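Local coordinates for protein ethylbenzene dehydrogenase alpha-subunit (Aromatoleum aromaticum, PDB 2IVF) that forms the molybdopterin-dependent oxidoreductase subunit of a three-chain enzyme, binding a molybdenum atom, two molybdopterin guanine dinucleotides and an iron/sulfur cluster, at residues N243-E248 with Y265-E270. Numbering follows the deposited sequence.
Sequences NLLDAE and YHFLSE
Leu245 meets the Phe267 ring at its edge: its CD1 lies near the ring plane, 3.9 Å from CD1 of Phe267, and the two side chains cross at about a right angle. The other methyl of Leu245, CD2, lies 4.2 Å from the backbone C of Glu270. Leu244 works differently, driving CD1 against the helix backbone, 3.7 Å from CA of Leu268. The same Leu244 CD1 also meets the side chain of Leu268, 3.9 Å from its CB and 4.0 Å from its CD1. Leu244 and Leu245 illustrate how a 3-10 turn can seat consecutive leucines against one helix, here in a Rossmann-like part of the molybdopterin oxidoreductase fold: the turn leads into strand 249-253 of a parallel sheet, and helix 265-274 follows that strand before strand 277-281, as in a beta-alpha-beta crossover. Ile250 and Met252 of strand 249-253 touch both Leu244 and Leu268. One face of Phe267 receives CE1 of His266, 3.3 Å above the ring plane and over its centre. His266 ND1 donates a nearly straight 2.6 Å hydrogen bond (174°) to Glu270 OE1, which lies in the imidazole plane, while ND1 approaches from 38° out of the carboxylate plane. Glu270 OE2 forms salt bridges to Lys27 and Arg233 of the beta-subunit.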
ATOM      1  N   ASN A 243       6.146 -21.170   2.733  1.00 21.17           N
ATOM      2  CA  ASN A 243       6.133 -22.005   3.954  1.00 21.35           C
ATOM      3  C   ASN A 243       4.707 -22.142   4.506  1.00 21.72           C
ATOM      4  O   ASN A 243       4.347 -23.192   5.062  1.00 22.34           O
ATOM      5  CB  ASN A 243       7.015 -21.406   5.032  1.00 21.17           C
ATOM      6  CG  ASN A 243       7.190 -22.317   6.251  1.00 20.76           C
ATOM      7  OD1 ASN A 243       7.531 -23.488   6.115  1.00 21.65           O
ATOM      8  ND2 ASN A 243       6.980 -21.767   7.443  1.00 22.92           N
ATOM      9  N   LEU A 244       3.865 -21.143   4.272  1.00 22.10           N
ATOM     10  CA  LEU A 244       2.453 -21.229   4.695  1.00 22.30           C
ATOM     11  C   LEU A 244       1.724 -22.380   4.037  1.00 23.15           C
ATOM     12  O   LEU A 244       0.769 -22.911   4.587  1.00 22.86           O
ATOM     13  CB  LEU A 244       1.691 -19.940   4.363  1.00 22.14           C
ATOM     14  CG  LEU A 244       2.023 -18.619   5.042  1.00 24.05           C
ATOM     15  CD1 LEU A 244       0.931 -17.587   4.676  1.00 22.39           C
ATOM     16  CD2 LEU A 244       2.202 -18.794   6.557  1.00 22.74           C
ATOM     17  N   LEU A 245       2.187 -22.807   2.868  1.00 23.20           N
ATOM     18  CA  LEU A 245       1.552 -23.917   2.204  1.00 22.98           C
ATOM     19  C   LEU A 245       1.785 -25.268   2.896  1.00 24.09           C
ATOM     20  O   LEU A 245       1.131 -26.252   2.564  1.00 24.23           O
ATOM     21  CB  LEU A 245       2.029 -23.986   0.798  1.00 22.57           C
ATOM     22  CG  LEU A 245       1.625 -22.793  -0.077  1.00 21.60           C
ATOM     23  CD1 LEU A 245       2.331 -22.896  -1.434  1.00 19.14           C
ATOM     24  CD2 LEU A 245       0.093 -22.771  -0.216  1.00 19.73           C
ATOM     25  N   ASP A 246       2.733 -25.294   3.840  1.00 23.29           N
ATOM     26  CA  ASP A 246       2.977 -26.439   4.682  1.00 23.43           C
ATOM     27  C   ASP A 246       2.372 -26.369   6.100  1.00 23.12           C
ATOM     28  O   ASP A 246       2.549 -27.288   6.875  1.00 21.96           O
ATOM     29  CB  ASP A 246       4.487 -26.642   4.792  1.00 23.80           C
ATOM     30  CG  ASP A 246       5.097 -27.182   3.503  1.00 25.33           C
ATOM     31  OD1 ASP A 246       4.430 -28.007   2.866  1.00 28.64           O
ATOM     32  OD2 ASP A 246       6.240 -26.824   3.179  1.00 24.65           O
ATOM     33  N   ALA A 247       1.676 -25.274   6.419  1.00 23.05           N
ATOM     34  CA  ALA A 247       1.066 -25.081   7.690  1.00 22.46           C
ATOM     35  C   ALA A 247      -0.371 -25.571   7.608  1.00 23.25           C
ATOM     36  O   ALA A 247      -0.969 -25.596   6.522  1.00 22.81           O
ATOM     37  CB  ALA A 247       1.123 -23.599   8.060  1.00 20.65           C
ATOM     38  N   GLU A 248      -0.889 -26.078   8.714  1.00 23.40           N
ATOM     39  CA  GLU A 248      -2.306 -26.492   8.814  1.00 23.41           C
ATOM     40  C   GLU A 248      -3.091 -25.428   9.549  1.00 23.27           C
ATOM     41  O   GLU A 248      -4.303 -25.341   9.458  1.00 21.39           O
ATOM     42  CB  GLU A 248      -2.399 -27.829   9.557  1.00 23.40           C
ATOM     43  CG  GLU A 248      -1.701 -28.929   8.861  1.00 24.51           C
ATOM     44  CD  GLU A 248      -1.628 -30.189   9.678  1.00 26.98           C
ATOM     45  OE1 GLU A 248      -1.319 -30.126  10.879  1.00 24.05           O
ATOM     46  OE2 GLU A 248      -1.854 -31.262   9.085  1.00 32.33           O
ATOM     47  N   TYR A 265       0.724 -12.018  -0.254  1.00 22.29           N
ATOM     48  CA  TYR A 265      -0.541 -12.307   0.450  1.00 22.57           C
ATOM     49  C   TYR A 265      -1.204 -13.582  -0.084  1.00 22.61           C
ATOM     50  O   TYR A 265      -1.820 -14.372   0.682  1.00 23.17           O
ATOM     51  CB  TYR A 265      -1.476 -11.135   0.226  1.00 22.79           C
ATOM     52  CG  TYR A 265      -2.853 -11.216   0.828  1.00 22.91           C
ATOM     53  CD1 TYR A 265      -3.881 -11.845   0.172  1.00 20.92           C
ATOM     54  CD2 TYR A 265      -3.161 -10.523   1.984  1.00 21.75           C
ATOM     55  CE1 TYR A 265      -5.143 -11.883   0.682  1.00 21.54           C
ATOM     56  CE2 TYR A 265      -4.469 -10.533   2.492  1.00 22.39           C
ATOM     57  CZ  TYR A 265      -5.450 -11.191   1.824  1.00 24.55           C
ATOM     58  OH  TYR A 265      -6.765 -11.197   2.232  1.00 23.01           O
ATOM     59  N   HIS A 266      -1.103 -13.760  -1.389  1.00 22.13           N
ATOM     60  CA  HIS A 266      -1.732 -14.909  -2.064  1.00 23.32           C
ATOM     61  C   HIS A 266      -1.426 -16.253  -1.429  1.00 23.13           C
ATOM     62  O   HIS A 266      -2.285 -17.163  -1.435  1.00 24.39           O
ATOM     63  CB  HIS A 266      -1.361 -14.920  -3.542  1.00 24.14           C
ATOM     64  CG  HIS A 266       0.060 -15.299  -3.838  1.00 23.34           C
ATOM     65  ND1 HIS A 266       0.438 -16.597  -4.081  1.00 21.61           N
ATOM     66  CD2 HIS A 266       1.168 -14.543  -4.034  1.00 22.17           C
ATOM     67  CE1 HIS A 266       1.724 -16.630  -4.377  1.00 22.82           C
ATOM     68  NE2 HIS A 266       2.200 -15.398  -4.337  1.00 22.87           N
ATOM     69  N   PHE A 267      -0.218 -16.399  -0.885  1.00 22.58           N
ATOM     70  CA  PHE A 267       0.171 -17.658  -0.215  1.00 22.37           C
ATOM     71  C   PHE A 267      -0.763 -17.936   0.987  1.00 22.39           C
ATOM     72  O   PHE A 267      -1.097 -19.080   1.258  1.00 22.04           O
ATOM     73  CB  PHE A 267       1.638 -17.621   0.234  1.00 21.98           C
ATOM     74  CG  PHE A 267       2.620 -17.756  -0.893  1.00 22.03           C
ATOM     75  CD1 PHE A 267       2.792 -18.978  -1.534  1.00 22.49           C
ATOM     76  CD2 PHE A 267       3.430 -16.700  -1.257  1.00 24.69           C
ATOM     77  CE1 PHE A 267       3.697 -19.133  -2.557  1.00 23.62           C
ATOM     78  CE2 PHE A 267       4.365 -16.835  -2.300  1.00 22.41           C
ATOM     79  CZ  PHE A 267       4.529 -18.037  -2.922  1.00 22.33           C
ATOM     80  N   LEU A 268      -1.186 -16.881   1.667  1.00 23.20           N
ATOM     81  CA  LEU A 268      -2.188 -16.988   2.731  1.00 22.77           C
ATOM     82  C   LEU A 268      -3.551 -17.439   2.209  1.00 22.62           C
ATOM     83  O   LEU A 268      -4.104 -18.407   2.717  1.00 20.95           O
ATOM     84  CB  LEU A 268      -2.309 -15.689   3.500  1.00 23.05           C
ATOM     85  CG  LEU A 268      -3.268 -15.708   4.694  1.00 24.32           C
ATOM     86  CD1 LEU A 268      -2.762 -16.647   5.856  1.00 21.26           C
ATOM     87  CD2 LEU A 268      -3.443 -14.239   5.202  1.00 21.79           C
ATOM     88  N   SER A 269      -4.120 -16.781   1.185  1.00 23.29           N
ATOM     89  CA  SER A 269      -5.385 -17.260   0.635  1.00 22.54           C
ATOM     90  C   SER A 269      -5.336 -18.626  -0.022  1.00 23.69           C
ATOM     91  O   SER A 269      -6.314 -19.366  -0.036  1.00 22.35           O
ATOM     92  CB  SER A 269      -6.026 -16.266  -0.343  1.00 23.27           C
ATOM     93  OG  SER A 269      -5.194 -16.120  -1.464  1.00 23.77           O
ATOM     94  N   GLU A 270      -4.207 -18.949  -0.642  1.00 22.92           N
ATOM     95  CA  GLU A 270      -4.029 -20.233  -1.264  1.00 22.11           C
ATOM     96  C   GLU A 270      -3.814 -21.343  -0.227  1.00 21.50           C
ATOM     97  O   GLU A 270      -4.350 -22.424  -0.366  1.00 21.02           O
ATOM     98  CB  GLU A 270      -2.890 -20.126  -2.276  1.00 21.03           C
ATOM     99  CG  GLU A 270      -3.329 -19.170  -3.405  1.00 23.20           C
ATOM    100  CD  GLU A 270      -2.227 -18.526  -4.191  1.00 23.84           C
ATOM    101  OE1 GLU A 270      -1.042 -18.757  -3.859  1.00 22.83           O
ATOM    102  OE2 GLU A 270      -2.579 -17.813  -5.188  1.00 22.47           O
TER